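Long-range contact in Slr0280 protein (Synechocystis sp., PDB 5H3K), which is of unknown function but carries a phosphodiester glycosidase (NAGPA-family) domain and so may act on phosphodiester-linked sugars: residues W163-W177 / V250-R264. Numbering follows the deposited sequence.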
loop_
_atom_site.group_PDB
_atom_site.type_symbol
_atom_site.label_atom_id
_atom_site.label_comp_id
_atom_site.label_asym_id
_atom_site.label_seq_id
_atom_site.Cartn_x
_atom_site.Cartn_y
_atom_site.Cartn_z
ATOM N N TRP A 163 -12.664 4.589 29.408
ATOM C CA TRP A 163 -12.485 4.895 27.992
ATOM C C TRP A 163 -13.509 4.260 27.055
ATOM O O TRP A 163 -13.440 4.452 25.834
ATOM C CB TRP A 163 -11.079 4.499 27.560
ATOM C CG TRP A 163 -10.556 3.307 28.290
ATOM C CD1 TRP A 163 -9.583 3.292 29.250
ATOM C CD2 TRP A 163 -10.974 1.947 28.121
ATOM N NE1 TRP A 163 -9.366 2.002 29.688
ATOM C CE2 TRP A 163 -10.208 1.163 29.014
ATOM C CE3 TRP A 163 -11.917 1.320 27.304
ATOM C CZ2 TRP A 163 -10.362 -0.221 29.106
ATOM C CZ3 TRP A 163 -12.064 -0.054 27.397
ATOM C CH2 TRP A 163 -11.295 -0.807 28.295
ATOM N N GLY A 164 -14.446 3.504 27.612
ATOM C CA GLY A 164 -15.480 2.883 26.804
ATOM C C GLY A 164 -16.078 1.664 27.474
ATOM O O GLY A 164 -16.586 1.745 28.588
ATOM N N GLU A 165 -16.035 0.529 26.787
ATOM C CA GLU A 165 -16.592 -0.697 27.344
ATOM C C GLU A 165 -15.711 -1.893 27.044
ATOM O O GLU A 165 -14.951 -1.896 26.070
ATOM C CB GLU A 165 -17.999 -0.955 26.809
ATOM C CG GLU A 165 -19.055 -0.000 27.328
ATOM C CD GLU A 165 -20.398 -0.239 26.668
ATOM O OE1 GLU A 165 -20.774 0.560 25.781
ATOM O OE2 GLU A 165 -21.063 -1.237 27.026
ATOM N N ARG A 166 -15.834 -2.917 27.874
ATOM C CA ARG A 166 -14.995 -4.096 27.751
ATOM C C ARG A 166 -15.857 -5.338 27.721
ATOM O O ARG A 166 -16.819 -5.457 28.483
ATOM C CB ARG A 166 -14.022 -4.160 28.930
ATOM C CG ARG A 166 -13.413 -5.528 29.167
ATOM C CD ARG A 166 -12.300 -5.426 30.205
ATOM N NE ARG A 166 -11.105 -4.792 29.644
ATOM C CZ ARG A 166 -10.058 -4.389 30.353
ATOM N NH1 ARG A 166 -10.057 -4.521 31.674
ATOM N NH2 ARG A 166 -9.017 -3.841 29.738
ATOM N N VAL A 167 -15.530 -6.258 26.822
ATOM C CA VAL A 167 -16.169 -7.562 26.800
ATOM C C VAL A 167 -15.091 -8.602 27.076
ATOM O O VAL A 167 -14.016 -8.569 26.474
ATOM C CB VAL A 167 -16.832 -7.846 25.437
ATOM C CG1 VAL A 167 -17.422 -9.249 25.407
ATOM C CG2 VAL A 167 -17.900 -6.801 25.149
ATOM N N VAL A 168 -15.364 -9.515 27.997
ATOM C CA VAL A 168 -14.382 -10.533 28.348
ATOM C C VAL A 168 -14.923 -11.924 28.042
ATOM O O VAL A 168 -15.997 -12.301 28.525
ATOM C CB VAL A 168 -13.983 -10.442 29.842
ATOM C CG1 VAL A 168 -13.061 -11.595 30.226
ATOM C CG2 VAL A 168 -13.325 -9.097 30.140
ATOM N N LEU A 169 -14.203 -12.674 27.213
ATOM C CA LEU A 169 -14.542 -14.072 26.988
ATOM C C LEU A 169 -13.597 -14.939 27.806
ATOM O O LEU A 169 -12.401 -14.986 27.507
ATOM C CB LEU A 169 -14.374 -14.450 25.517
ATOM C CG LEU A 169 -15.406 -14.074 24.463
ATOM C CD1 LEU A 169 -16.100 -12.781 24.766
ATOM C CD2 LEU A 169 -14.685 -13.956 23.143
ATOM N N GLU A 170 -14.118 -15.626 28.826
ATOM C CA GLU A 170 -13.318 -16.631 29.530
ATOM C C GLU A 170 -13.245 -17.906 28.696
ATOM O O GLU A 170 -14.264 -18.393 28.192
ATOM C CB GLU A 170 -13.873 -16.939 30.931
ATOM C CG GLU A 170 -13.066 -18.046 31.642
ATOM C CD GLU A 170 -13.463 -18.258 33.096
ATOM O OE1 GLU A 170 -14.010 -17.317 33.714
ATOM O OE2 GLU A 170 -13.212 -19.367 33.624
ATOM N N LEU A 171 -12.034 -18.431 28.524
ATOM C CA LEU A 171 -11.809 -19.569 27.642
ATOM C C LEU A 171 -11.219 -20.750 28.403
ATOM O O LEU A 171 -10.523 -20.561 29.397
ATOM C CB LEU A 171 -10.830 -19.175 26.541
ATOM C CG LEU A 171 -11.202 -17.936 25.729
ATOM C CD1 LEU A 171 -10.055 -17.564 24.791
ATOM C CD2 LEU A 171 -12.481 -18.218 24.953
ATOM N N SER A 172 -11.459 -21.966 27.913
ATOM C CA SER A 172 -10.887 -23.161 28.535
ATOM C C SER A 172 -9.429 -23.385 28.134
ATOM O O SER A 172 -8.655 -24.001 28.878
ATOM C CB SER A 172 -11.706 -24.393 28.173
ATOM O OG SER A 172 -11.626 -24.649 26.789
ATOM N N GLN A 173 -9.064 -22.901 26.947
ATOM C CA GLN A 173 -7.718 -23.060 26.400
ATOM C C GLN A 173 -7.415 -21.824 25.561
ATOM O O GLN A 173 -8.340 -21.086 25.183
ATOM C CB GLN A 173 -7.633 -24.303 25.502
ATOM C CG GLN A 173 -7.941 -25.634 26.190
ATOM C CD GLN A 173 -6.876 -26.024 27.201
ATOM O OE1 GLN A 173 -5.717 -25.618 27.078
ATOM N NE2 GLN A 173 -7.259 -26.818 28.199
ATOM N N PRO A 174 -6.129 -21.588 25.265
ATOM C CA PRO A 174 -5.787 -20.521 24.317
ATOM C C PRO A 174 -6.497 -20.755 22.991
ATOM O O PRO A 174 -6.796 -21.905 22.639
ATOM C CB PRO A 174 -4.279 -20.692 24.133
ATOM C CG PRO A 174 -3.814 -21.278 25.435
ATOM C CD PRO A 174 -4.930 -22.239 25.827
ATOM N N ALA A 175 -6.770 -19.678 22.263
ATOM C CA ALA A 175 -7.496 -19.797 21.011
ATOM C C ALA A 175 -6.987 -18.784 19.998
ATOM O O ALA A 175 -6.714 -17.641 20.345
ATOM C CB ALA A 175 -8.996 -19.606 21.249
ATOM N N PHE A 176 -6.845 -19.210 18.751
ATOM C CA PHE A 176 -6.508 -18.277 17.684
ATOM C C PHE A 176 -7.690 -17.345 17.439
ATOM O O PHE A 176 -8.846 -17.755 17.552
ATOM C CB PHE A 176 -6.189 -19.045 16.415
ATOM C CG PHE A 176 -5.072 -20.032 16.576
ATOM C CD1 PHE A 176 -3.898 -19.664 17.218
ATOM C CD2 PHE A 176 -5.203 -21.330 16.110
ATOM C CE1 PHE A 176 -2.851 -20.569 17.371
ATOM C CE2 PHE A 176 -4.156 -22.249 16.255
ATOM C CZ PHE A 176 -2.983 -21.864 16.888
ATOM N N TRP A 177 -7.406 -16.095 17.100
ATOM C CA TRP A 177 -8.473 -15.143 16.833
ATOM C C TRP A 177 -8.021 -14.066 15.854
ATOM O O TRP A 177 -6.818 -13.858 15.651
ATOM C CB TRP A 177 -8.971 -14.515 18.147
ATOM C CG TRP A 177 -7.869 -13.863 18.925
ATOM C CD1 TRP A 177 -7.024 -14.466 19.827
ATOM C CD2 TRP A 177 -7.471 -12.489 18.853
ATOM N NE1 TRP A 177 -6.134 -13.539 20.327
ATOM C CE2 TRP A 177 -6.387 -12.329 19.752
ATOM C CE3 TRP A 177 -7.928 -11.386 18.127
ATOM C CZ2 TRP A 177 -5.754 -11.094 19.930
ATOM C CZ3 TRP A 177 -7.292 -10.163 18.309
ATOM C CH2 TRP A 177 -6.213 -10.030 19.202
ATOM N N VAL A 250 -7.972 -5.610 21.173
ATOM C CA VAL A 250 -8.138 -6.952 21.721
ATOM C C VAL A 250 -6.827 -7.496 22.268
ATOM O O VAL A 250 -5.783 -7.363 21.630
ATOM C CB VAL A 250 -8.667 -7.922 20.646
ATOM C CG1 VAL A 250 -9.001 -9.281 21.259
ATOM C CG2 VAL A 250 -9.893 -7.340 19.982
ATOM N N SER A 251 -6.885 -8.115 23.445
ATOM C CA SER A 251 -5.695 -8.693 24.069
ATOM C C SER A 251 -6.042 -9.969 24.826
ATOM O O SER A 251 -7.216 -10.348 24.917
ATOM C CB SER A 251 -5.056 -7.691 25.020
ATOM O OG SER A 251 -6.004 -7.256 25.977
ATOM N N THR A 252 -5.025 -10.635 25.370
ATOM C CA THR A 252 -5.245 -11.898 26.069
ATOM C C THR A 252 -4.757 -11.833 27.518
ATOM O O THR A 252 -3.953 -10.968 27.875
ATOM C CB THR A 252 -4.576 -13.081 25.349
ATOM O OG1 THR A 252 -3.150 -12.932 25.397
ATOM C CG2 THR A 252 -5.037 -13.158 23.896
ATOM N N LEU A 253 -5.273 -12.740 28.347
ATOM C CA LEU A 253 -4.860 -12.869 29.745
ATOM C C LEU A 253 -4.865 -14.342 30.108
ATOM O O LEU A 253 -5.416 -15.163 29.372
ATOM C CB LEU A 253 -5.817 -12.114 30.668
ATOM C CG LEU A 253 -5.808 -10.583 30.639
ATOM C CD1 LEU A 253 -6.883 -10.008 31.551
ATOM C CD2 LEU A 253 -4.439 -10.040 31.018
ATOM N N THR A 254 -4.252 -14.679 31.242
ATOM C CA THR A 254 -4.257 -16.055 31.740
ATOM C C THR A 254 -4.800 -16.094 33.160
ATOM O O THR A 254 -5.061 -15.045 33.760
ATOM C CB THR A 254 -2.846 -16.682 31.746
ATOM O OG1 THR A 254 -1.940 -15.812 32.435
ATOM C CG2 THR A 254 -2.352 -16.894 30.333
ATOM N N SER A 255 -4.967 -17.307 33.686
ATOM C CA SER A 255 -5.452 -17.519 35.059
ATOM C C SER A 255 -6.652 -16.655 35.437
ATOM O O SER A 255 -6.544 -15.797 36.316
ATOM C CB SER A 255 -4.314 -17.283 36.057
ATOM O OG SER A 255 -3.174 -18.041 35.688
ATOM N N PRO A 256 -7.802 -16.867 34.769
ATOM C CA PRO A 256 -8.012 -17.871 33.728
ATOM C C PRO A 256 -7.754 -17.294 32.337
ATOM O O PRO A 256 -7.678 -16.067 32.180
ATOM C CB PRO A 256 -9.497 -18.194 33.885
ATOM C CG PRO A 256 -10.096 -16.859 34.237
ATOM C CD PRO A 256 -9.042 -16.121 35.054
ATOM N N PHE A 257 -7.607 -18.172 31.348
ATOM C CA PHE A 257 -7.479 -17.735 29.957
ATOM C C PHE A 257 -8.661 -16.819 29.612
ATOM O O PHE A 257 -9.819 -17.169 29.875
ATOM C CB PHE A 257 -7.514 -18.936 29.020
ATOM C CG PHE A 257 -6.333 -19.863 29.151
ATOM C CD1 PHE A 257 -6.529 -21.220 29.364
ATOM C CD2 PHE A 257 -5.034 -19.388 29.024
ATOM C CE1 PHE A 257 -5.455 -22.088 29.471
ATOM C CE2 PHE A 257 -3.948 -20.257 29.125
ATOM C CZ PHE A 257 -4.159 -21.606 29.354
ATOM N N ARG A 258 -8.370 -15.657 29.028
ATOM C CA ARG A 258 -9.408 -14.696 28.679
ATOM C C ARG A 258 -9.053 -13.952 27.395
ATOM O O ARG A 258 -7.901 -13.560 27.193
ATOM C CB ARG A 258 -9.574 -13.669 29.805
ATOM C CG ARG A 258 -10.356 -14.150 31.031
ATOM C CD ARG A 258 -10.138 -13.222 32.215
ATOM N NE ARG A 258 -8.842 -13.460 32.852
ATOM C CZ ARG A 258 -8.311 -12.683 33.788
ATOM N NH1 ARG A 258 -8.957 -11.600 34.196
ATOM N NH2 ARG A 258 -7.125 -12.987 34.304
ATOM N N LEU A 259 -10.037 -13.761 26.522
ATOM C CA LEU A 259 -9.872 -12.817 25.428
ATOM C C LEU A 259 -10.559 -11.536 25.876
ATOM O O LEU A 259 -11.747 -11.540 26.207
ATOM C CB LEU A 259 -10.489 -13.337 24.123
ATOM C CG LEU A 259 -10.138 -12.518 22.872
ATOM C CD1 LEU A 259 -8.664 -12.676 22.518
ATOM C CD2 LEU A 259 -11.014 -12.884 21.681
ATOM N N VAL A 260 -9.804 -10.443 25.917
ATOM C CA VAL A 260 -10.335 -9.173 26.377
ATOM C C VAL A 260 -10.589 -8.261 25.181
ATOM O O VAL A 260 -9.668 -7.959 24.415
ATOM C CB VAL A 260 -9.349 -8.494 27.337
ATOM C CG1 VAL A 260 -9.924 -7.189 27.849
ATOM C CG2 VAL A 260 -9.038 -9.418 28.493
ATOM N N ILE A 261 -11.834 -7.829 25.010
ATOM C CA ILE A 261 -12.184 -6.952 23.890
ATOM C C ILE A 261 -12.568 -5.568 24.388
ATOM O O ILE A 261 -13.621 -5.389 24.995
ATOM C CB ILE A 261 -13.350 -7.525 23.072
ATOM C CG1 ILE A 261 -13.000 -8.920 22.554
ATOM C CG2 ILE A 261 -13.703 -6.594 21.917
ATOM C CD1 ILE A 261 -14.224 -9.718 22.074
ATOM N N ASP A 262 -11.713 -4.584 24.136
ATOM C CA ASP A 262 -11.984 -3.230 24.595
ATOM C C ASP A 262 -12.481 -2.360 23.433
ATOM O O ASP A 262 -11.885 -2.353 22.352
ATOM C CB ASP A 262 -10.729 -2.613 25.222
ATOM C CG ASP A 262 -10.294 -3.327 26.490
ATOM O OD1 ASP A 262 -11.165 -3.775 27.253
ATOM O OD2 ASP A 262 -9.075 -3.435 26.730
ATOM N N ALA A 263 -13.578 -1.644 23.658
ATOM C CA ALA A 263 -14.076 -0.674 22.678
ATOM C C ALA A 263 -13.704 0.730 23.148
ATOM O O ALA A 263 -14.136 1.171 24.212
ATOM C CB ALA A 263 -15.583 -0.804 22.499
ATOM N N ARG A 264 -12.889 1.430 22.361
ATOM C CA ARG A 264 -12.409 2.756 22.748
ATOM C C ARG A 264 -12.017 3.566 21.513
ATOM O O ARG A 264 -11.787 3.000 20.438
ATOM C CB ARG A 264 -11.220 2.632 23.721
ATOM C CG ARG A 264 -9.998 1.940 23.122
ATOM C CD ARG A 264 -8.965 1.559 24.185
ATOM N NE ARG A 264 -8.505 2.722 24.936
ATOM C CZ ARG A 264 -7.733 2.656 26.016
ATOM N NH1 ARG A 264 -7.326 1.479 26.468
ATOM N NH2 ARG A 264 -7.375 3.767 26.641
HETATM O O HOH W 1 -8.492 -20.841 32.156
#
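Strands 164-171 and 258-264 run antiparallel, their axes 168° apart in direction and 4.6 Å apart at closest approach, with paired backbone bonds joining Glu165 to Ala263, Val167 to Ile261 and Leu169 to Leu259, and a last bond from Leu171 N to Phe257 O. Side chains alternate between two faces. On one, Arg166 and Asp262, a non-hydrogen-bonded pair, form a side-on salt bridge: NE of Arg166 meets the syn lone pair of Asp262 OD1 at 2.6 Å, while NH2 of Arg166 reaches Asp262 OD2 at 3.0 Å, nearly straight at 177°. Two bonds, one to each oxygen, restrict rotation of the carboxylate. Trp163 borders this pair, its CH2 lying 3.1 Å from Asp262 OD1, and the guanidinium of Arg264 lies flat over one face of the indole. CZ of Arg264 stands 3.8 Å from the centroid of the five-membered ring of Trp163, a cation-pi stack; Asp266 holds the same guanidinium by a salt bridge. The other face is apolar, with Val167 beside Ile261 and Leu169 beside Leu259. Here chi1 of -170° swings CG of Leu259 away from the backbone N, and the second torsion then brings CD1 over the five-membered ring of Trp177, 3.5 Å from its centroid, while Val250 CG1 covers the six-membered ring on the same face. The indole NE1 is buried without a polar partner. Where the strand pair ends, Pro174 CD sits over the Phe257 ring, 3.8 Å from the centroid, in a CH-pi contact. Leu169 and Leu259 also touch strand 185-190, and Trp177 begins strand 177-182, both of a second sheet. The evidence therefore describes the central strand pair of a four-stranded antiparallel sheet, between outer strands 153-161 and 247-253, whose apolar face packs on another four-stranded sheet as in a beta sandwich.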